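Hypothetical protein Atu2684 (Agrobacterium tumefaciens, PDB 2AXO) is of unknown function but belongs to the DUF1223 family of the thioredoxin clan, and its CxxC disulfide would be consistent with a redox-related role. Local coordinates at residues A[47-52]-A[115-120]; A[79-84]-A[96-101]. All coordinates share one frame; numbering follows the deposited sequence.

Contact 1 (A[47-52]-A[115-120])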
loop_
_atom_site.group_PDB
_atom_site.type_symbol
_atom_site.label_atom_id
_atom_site.label_comp_id
_atom_site.label_asym_id
_atom_site.label_seq_id
_atom_site.Cartn_x
_atom_site.Cartn_y
_atom_site.Cartn_z
ATOM N N GLU A 47 14.885 -8.701 -4.762
ATOM C CA GLU A 47 13.548 -8.904 -4.241
ATOM C C GLU A 47 12.566 -8.127 -5.089
ATOM O O GLU A 47 12.555 -6.898 -5.079
ATOM C CB GLU A 47 13.472 -8.431 -2.793
ATOM C CG GLU A 47 14.289 -9.282 -1.853
ATOM C CD GLU A 47 14.320 -8.724 -0.451
ATOM O OE1 GLU A 47 14.968 -7.678 -0.252
ATOM O OE2 GLU A 47 13.679 -9.328 0.434
ATOM N N LEU A 48 11.743 -8.858 -5.829
ATOM C CA LEU A 48 10.763 -8.248 -6.712
ATOM C C LEU A 48 9.368 -8.201 -6.113
ATOM O O LEU A 48 8.849 -9.214 -5.639
ATOM C CB LEU A 48 10.713 -9.036 -8.023
ATOM C CG LEU A 48 9.601 -8.699 -9.016
ATOM C CD1 LEU A 48 9.891 -7.361 -9.684
ATOM C CD2 LEU A 48 9.510 -9.807 -10.056
ATOM N N PHE A 49 8.767 -7.016 -6.124
ATOM C CA PHE A 49 7.406 -6.854 -5.637
ATOM C C PHE A 49 6.577 -6.769 -6.905
ATOM O O PHE A 49 6.799 -5.909 -7.761
ATOM C CB PHE A 49 7.289 -5.603 -4.766
ATOM C CG PHE A 49 8.073 -5.716 -3.492
ATOM C CD1 PHE A 49 9.438 -5.436 -3.472
ATOM C CD2 PHE A 49 7.478 -6.233 -2.343
ATOM C CE1 PHE A 49 10.203 -5.678 -2.327
ATOM C CE2 PHE A 49 8.232 -6.478 -1.196
ATOM C CZ PHE A 49 9.597 -6.202 -1.188
ATOM N N THR A 50 5.632 -7.695 -7.024
ATOM C CA THR A 50 4.817 -7.811 -8.223
ATOM C C THR A 50 3.414 -8.286 -7.866
ATOM O O THR A 50 3.052 -8.339 -6.700
ATOM C CB THR A 50 5.481 -8.844 -9.169
ATOM O OG1 THR A 50 4.700 -9.014 -10.356
ATOM C CG2 THR A 50 5.633 -10.186 -8.451
ATOM N N SER A 51 2.627 -8.621 -8.883
ATOM C CA SER A 51 1.271 -9.123 -8.682
ATOM C C SER A 51 0.695 -9.563 -10.017
ATOM O O SER A 51 1.018 -8.994 -11.060
ATOM C CB SER A 51 0.362 -8.051 -8.071
ATOM O OG SER A 51 -0.973 -8.527 -7.990
ATOM N N GLN A 52 -0.158 -10.576 -9.997
ATOM C CA GLN A 52 -0.739 -11.022 -11.245
ATOM C C GLN A 52 -1.764 -9.992 -11.713
ATOM O O GLN A 52 -2.119 -9.951 -12.890
ATOM C CB GLN A 52 -1.387 -12.398 -11.094
ATOM C CG GLN A 52 -2.801 -12.394 -10.563
ATOM C CD GLN A 52 -3.559 -13.644 -10.967
ATOM O OE1 GLN A 52 -3.955 -13.802 -12.125
ATOM N NE2 GLN A 52 -3.749 -14.547 -10.017
ATOM N N THR A 115 4.665 -1.092 -8.600
ATOM C CA THR A 115 5.016 -2.429 -9.073
ATOM C C THR A 115 5.138 -2.325 -10.585
ATOM O O THR A 115 4.395 -1.585 -11.221
ATOM C CB THR A 115 3.943 -3.506 -8.730
ATOM O OG1 THR A 115 2.652 -3.050 -9.147
ATOM C CG2 THR A 115 3.933 -3.817 -7.240
ATOM N N PRO A 116 6.099 -3.048 -11.181
ATOM C CA PRO A 116 7.054 -3.930 -10.507
ATOM C C PRO A 116 8.265 -3.166 -9.975
ATOM O O PRO A 116 8.856 -2.343 -10.682
ATOM C CB PRO A 116 7.429 -4.922 -11.604
ATOM C CG PRO A 116 7.402 -4.067 -12.827
ATOM C CD PRO A 116 6.161 -3.226 -12.644
ATOM N N GLN A 117 8.624 -3.442 -8.726
ATOM C CA GLN A 117 9.758 -2.791 -8.090
ATOM C C GLN A 117 10.723 -3.829 -7.546
ATOM O O GLN A 117 10.326 -4.739 -6.820
ATOM C CB GLN A 117 9.289 -1.907 -6.933
ATOM C CG GLN A 117 10.436 -1.283 -6.151
ATOM C CD GLN A 117 9.962 -0.468 -4.965
ATOM O OE1 GLN A 117 9.323 -0.992 -4.054
ATOM N NE2 GLN A 117 10.284 0.819 -4.965
ATOM N N ALA A 118 11.996 -3.700 -7.903
ATOM C CA ALA A 118 12.985 -4.635 -7.406
ATOM C C ALA A 118 13.872 -3.921 -6.397
ATOM O O ALA A 118 14.320 -2.796 -6.628
ATOM C CB ALA A 118 13.824 -5.189 -8.555
ATOM N N ILE A 119 14.099 -4.577 -5.266
ATOM C CA ILE A 119 14.948 -4.033 -4.217
ATOM C C ILE A 119 16.245 -4.835 -4.304
ATOM O O ILE A 119 16.219 -6.065 -4.292
ATOM C CB ILE A 119 14.286 -4.208 -2.821
ATOM C CG1 ILE A 119 12.921 -3.502 -2.793
ATOM C CG2 ILE A 119 15.202 -3.664 -1.732
ATOM C CD1 ILE A 119 12.987 -1.994 -3.031
ATOM N N LEU A 120 17.374 -4.140 -4.415
ATOM C CA LEU A 120 18.663 -4.811 -4.558
ATOM C C LEU A 120 19.516 -4.754 -3.284
ATOM O O LEU A 120 19.823 -3.671 -2.778
ATOM C CB LEU A 120 19.415 -4.194 -5.746
ATOM C CG LEU A 120 18.607 -4.015 -7.046
ATOM C CD1 LEU A 120 19.500 -3.404 -8.110
ATOM C CD2 LEU A 120 18.057 -5.351 -7.529
HETATM O O HOH W 1 16.949 -7.067 -1.830
#

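Contact 2 (A[79-84]-A[96-101])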
loop_
_atom_site.group_PDB
_atom_site.type_symbol
_atom_site.label_atom_id
_atom_site.label_comp_id
_atom_site.label_asym_id
_atom_site.label_seq_id
_atom_site.Cartn_x
_atom_site.Cartn_y
_atom_site.Cartn_z
ATOM N N HIS A 79 4.446 -11.150 -3.894
ATOM C CA HIS A 79 3.195 -10.688 -4.480
ATOM C C HIS A 79 2.484 -9.751 -3.512
ATOM O O HIS A 79 2.178 -10.132 -2.381
ATOM C CB HIS A 79 2.292 -11.875 -4.820
ATOM C CG HIS A 79 2.746 -12.656 -6.014
ATOM N ND1 HIS A 79 3.909 -13.396 -6.023
ATOM C CD2 HIS A 79 2.195 -12.806 -7.242
ATOM C CE1 HIS A 79 4.053 -13.971 -7.206
ATOM N NE2 HIS A 79 3.028 -13.628 -7.963
ATOM N N VAL A 80 2.232 -8.523 -3.961
ATOM C CA VAL A 80 1.556 -7.517 -3.141
ATOM C C VAL A 80 0.040 -7.669 -3.232
ATOM O O VAL A 80 -0.481 -8.223 -4.199
ATOM C CB VAL A 80 1.962 -6.089 -3.570
ATOM C CG1 VAL A 80 3.448 -5.890 -3.318
ATOM C CG2 VAL A 80 1.634 -5.864 -5.043
ATOM N N ASP A 81 -0.675 -7.172 -2.228
ATOM C CA ASP A 81 -2.126 -7.311 -2.225
ATOM C C ASP A 81 -2.906 -6.126 -2.777
ATOM O O ASP A 81 -4.120 -6.216 -2.949
ATOM C CB ASP A 81 -2.618 -7.622 -0.805
ATOM C CG ASP A 81 -2.432 -6.457 0.151
ATOM O OD1 ASP A 81 -1.786 -5.456 -0.228
ATOM O OD2 ASP A 81 -2.931 -6.543 1.292
ATOM N N TYR A 82 -2.230 -5.026 -3.084
ATOM C CA TYR A 82 -2.964 -3.870 -3.568
ATOM C C TYR A 82 -3.408 -3.874 -5.027
ATOM O O TYR A 82 -3.739 -2.830 -5.587
ATOM C CB TYR A 82 -2.203 -2.583 -3.229
ATOM C CG TYR A 82 -0.763 -2.500 -3.676
ATOM C CD1 TYR A 82 -0.437 -2.288 -5.013
ATOM C CD2 TYR A 82 0.271 -2.522 -2.742
ATOM C CE1 TYR A 82 0.883 -2.081 -5.408
ATOM C CE2 TYR A 82 1.590 -2.321 -3.121
ATOM C CZ TYR A 82 1.890 -2.094 -4.451
ATOM O OH TYR A 82 3.189 -1.838 -4.819
ATOM N N TRP A 83 -3.436 -5.055 -5.635
ATOM C CA TRP A 83 -3.886 -5.189 -7.013
ATOM C C TRP A 83 -5.100 -6.100 -7.054
ATOM O O TRP A 83 -5.623 -6.416 -8.123
ATOM C CB TRP A 83 -2.782 -5.756 -7.908
ATOM C CG TRP A 83 -1.766 -4.743 -8.292
ATOM C CD1 TRP A 83 -0.510 -4.597 -7.771
ATOM C CD2 TRP A 83 -1.921 -3.711 -9.270
ATOM N NE1 TRP A 83 0.126 -3.537 -8.367
ATOM C CE2 TRP A 83 -0.716 -2.976 -9.292
ATOM C CE3 TRP A 83 -2.961 -3.335 -10.129
ATOM C CZ2 TRP A 83 -0.518 -1.885 -10.149
ATOM C CZ3 TRP A 83 -2.766 -2.246 -10.980
ATOM C CH2 TRP A 83 -1.553 -1.536 -10.982
ATOM N N ASN A 84 -5.545 -6.523 -5.877
ATOM C CA ASN A 84 -6.708 -7.391 -5.780
ATOM C C ASN A 84 -7.956 -6.528 -5.710
ATOM O O ASN A 84 -7.941 -5.446 -5.124
ATOM C CB ASN A 84 -6.630 -8.270 -4.527
ATOM C CG ASN A 84 -5.321 -9.028 -4.423
ATOM O OD1 ASN A 84 -4.826 -9.576 -5.407
ATOM N ND2 ASN A 84 -4.758 -9.069 -3.222
ATOM N N GLU A 96 1.362 -9.062 4.440
ATOM C CA GLU A 96 2.720 -9.071 4.974
ATOM C C GLU A 96 3.738 -8.698 3.902
ATOM O O GLU A 96 4.703 -7.987 4.175
ATOM C CB GLU A 96 3.054 -10.449 5.554
ATOM C CG GLU A 96 2.316 -10.787 6.851
ATOM C CD GLU A 96 0.808 -10.802 6.685
ATOM O OE1 GLU A 96 0.309 -11.549 5.817
ATOM O OE2 GLU A 96 0.115 -10.068 7.424
ATOM N N ASN A 97 3.526 -9.180 2.682
ATOM C CA ASN A 97 4.438 -8.860 1.593
ATOM C C ASN A 97 4.376 -7.379 1.289
ATOM O O ASN A 97 5.398 -6.737 1.060
ATOM C CB ASN A 97 4.079 -9.632 0.330
ATOM C CG ASN A 97 4.496 -11.073 0.398
ATOM O OD1 ASN A 97 5.240 -11.463 1.291
ATOM N ND2 ASN A 97 4.028 -11.874 -0.553
ATOM N N THR A 98 3.166 -6.838 1.266
ATOM C CA THR A 98 3.014 -5.425 0.986
ATOM C C THR A 98 3.684 -4.619 2.098
ATOM O O THR A 98 4.360 -3.626 1.831
ATOM C CB THR A 98 1.528 -5.031 0.863
ATOM O OG1 THR A 98 0.890 -5.873 -0.106
ATOM C CG2 THR A 98 1.399 -3.579 0.415
ATOM N N GLU A 99 3.521 -5.052 3.343
ATOM C CA GLU A 99 4.146 -4.341 4.454
ATOM C C GLU A 99 5.663 -4.298 4.316
ATOM O O GLU A 99 6.297 -3.315 4.709
ATOM C CB GLU A 99 3.757 -4.981 5.787
ATOM C CG GLU A 99 2.276 -4.842 6.090
ATOM C CD GLU A 99 1.919 -5.300 7.483
ATOM O OE1 GLU A 99 2.272 -6.443 7.841
ATOM O OE2 GLU A 99 1.278 -4.518 8.219
ATOM N N ARG A 100 6.249 -5.352 3.754
ATOM C CA ARG A 100 7.697 -5.366 3.569
ATOM C C ARG A 100 8.072 -4.297 2.546
ATOM O O ARG A 100 9.071 -3.604 2.713
ATOM C CB ARG A 100 8.181 -6.751 3.113
ATOM C CG ARG A 100 9.702 -6.870 2.959
ATOM C CD ARG A 100 10.108 -8.335 2.827
ATOM N NE ARG A 100 11.547 -8.539 2.622
ATOM C CZ ARG A 100 12.478 -8.362 3.557
ATOM N NH1 ARG A 100 12.142 -7.964 4.780
ATOM N NH2 ARG A 100 13.745 -8.611 3.278
ATOM N N GLN A 101 7.276 -4.143 1.491
ATOM C CA GLN A 101 7.597 -3.116 0.511
ATOM C C GLN A 101 7.475 -1.738 1.174
ATOM O O GLN A 101 8.193 -0.809 0.808
ATOM C CB GLN A 101 6.684 -3.209 -0.715
ATOM C CG GLN A 101 7.016 -2.204 -1.810
ATOM C CD GLN A 101 6.132 -2.369 -3.035
ATOM O OE1 GLN A 101 4.944 -2.672 -2.918
ATOM N NE2 GLN A 101 6.703 -2.149 -4.214
#

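Contact 1 (A[47-52]-A[115-120])
F49 turns the edge of its ring to the neighbouring strand: CE1 lies 3.5 Å from I119 CG1, and the two side chains cross obliquely. Chi1 of -66° sets F49 CG anti to its own carbonyl carbon; ring atom CD1 lies at Q117 O, which is in the ring plane. On the reverse face L48 runs side by side with P116, just before the strand, L48 CD1 meeting P116 CB at 4.0 Å. The pairing beneath is antiparallel, the strand directions 161° apart. E47–I119 and F49–Q117 are hydrogen-bonded pairs, with F49 N to Q117 O at 2.8 Å and 169° at the hydrogen, while L48–A118 between them is non-hydrogen-bonded, its CA atoms 4.3 Å apart. A water bridges E47 OE1 and I119 O; E47 OE2 has its salt bridge with R100. The peptide bond before P116 is cis, as in the cis-proline loop of thioredoxin folds, and T115, just ahead of it, packs against C54 of the C54–C57 disulfide. Strand 45-50 is flanked by strand 74-79 and strand 117-120 by strand 124-127; helix 58-70 covers L48 and P116, and helix 95-107 reaches Q117 through Q101.

Contact 2 (A[79-84]-A[96-101])
T98 has the most surface buried here and reaches the loop with both branches. Its OG1, anti to its own carbonyl carbon, donates to D81 OD1 over 2.7 Å and approaches from above the carboxylate, 66° out of that plane. The methyl CG2 goes to Y82 instead, 3.5 Å from CD2 at the ring edge. V80 crosses T98 at about a right angle, its CB 3.6 Å from T98 OG1.

Y82 carries the contact on to the next turn of the helix, at Q101. Its OH donates to Q101 OE1 at 2.7 Å, tilted from the amide carbonyl plane; ring and amide planes differ by only 9°, although the side chains cross at about a right angle. V80 CG2 lies over the centre of one face of the Y82 ring, 3.8 Å above it. This is the connection that follows strand 74-79 in the thioredoxin-like domain: beyond that strand the chain runs through this loop and on into helix 95-107, which packs back against it. Q101 NE2 is held by Q117 OE1 and Y114 O, which helps to fix the amide that receives the tyrosine.

N97 secures the start of the loop, ND2 donating to H79 O at 3.1 Å and 161° at the hydrogen, with that oxygen essentially in the amide plane. The same ND2 also serves V203 O. On the dimer side, Y102 of the second subunit meets the Y82 ring at a slant and packs on T98.

Both contacts are largely buried, their centres about 10 Å apart, but they hold different elements. Contact 1 joins two central strands of the mixed sheet and is built of regular backbone bonds, with apolar packing on each face. Contact 2 fastens a loop to a helix, and its hydrogen bonds run through side chains: the N97 amide and the T98 and Y82 hydroxyls. It also lies nearer the subunit interface: five of its residues are within reach of the second subunit, against one in contact 1. The two meet directly, with T50 O 2.9 Å from V80 N and T115 OG1 2.7 Å from W83 NE1, both probable hydrogen bonds, placing the 79-84 loop against the cis-proline end of contact 1.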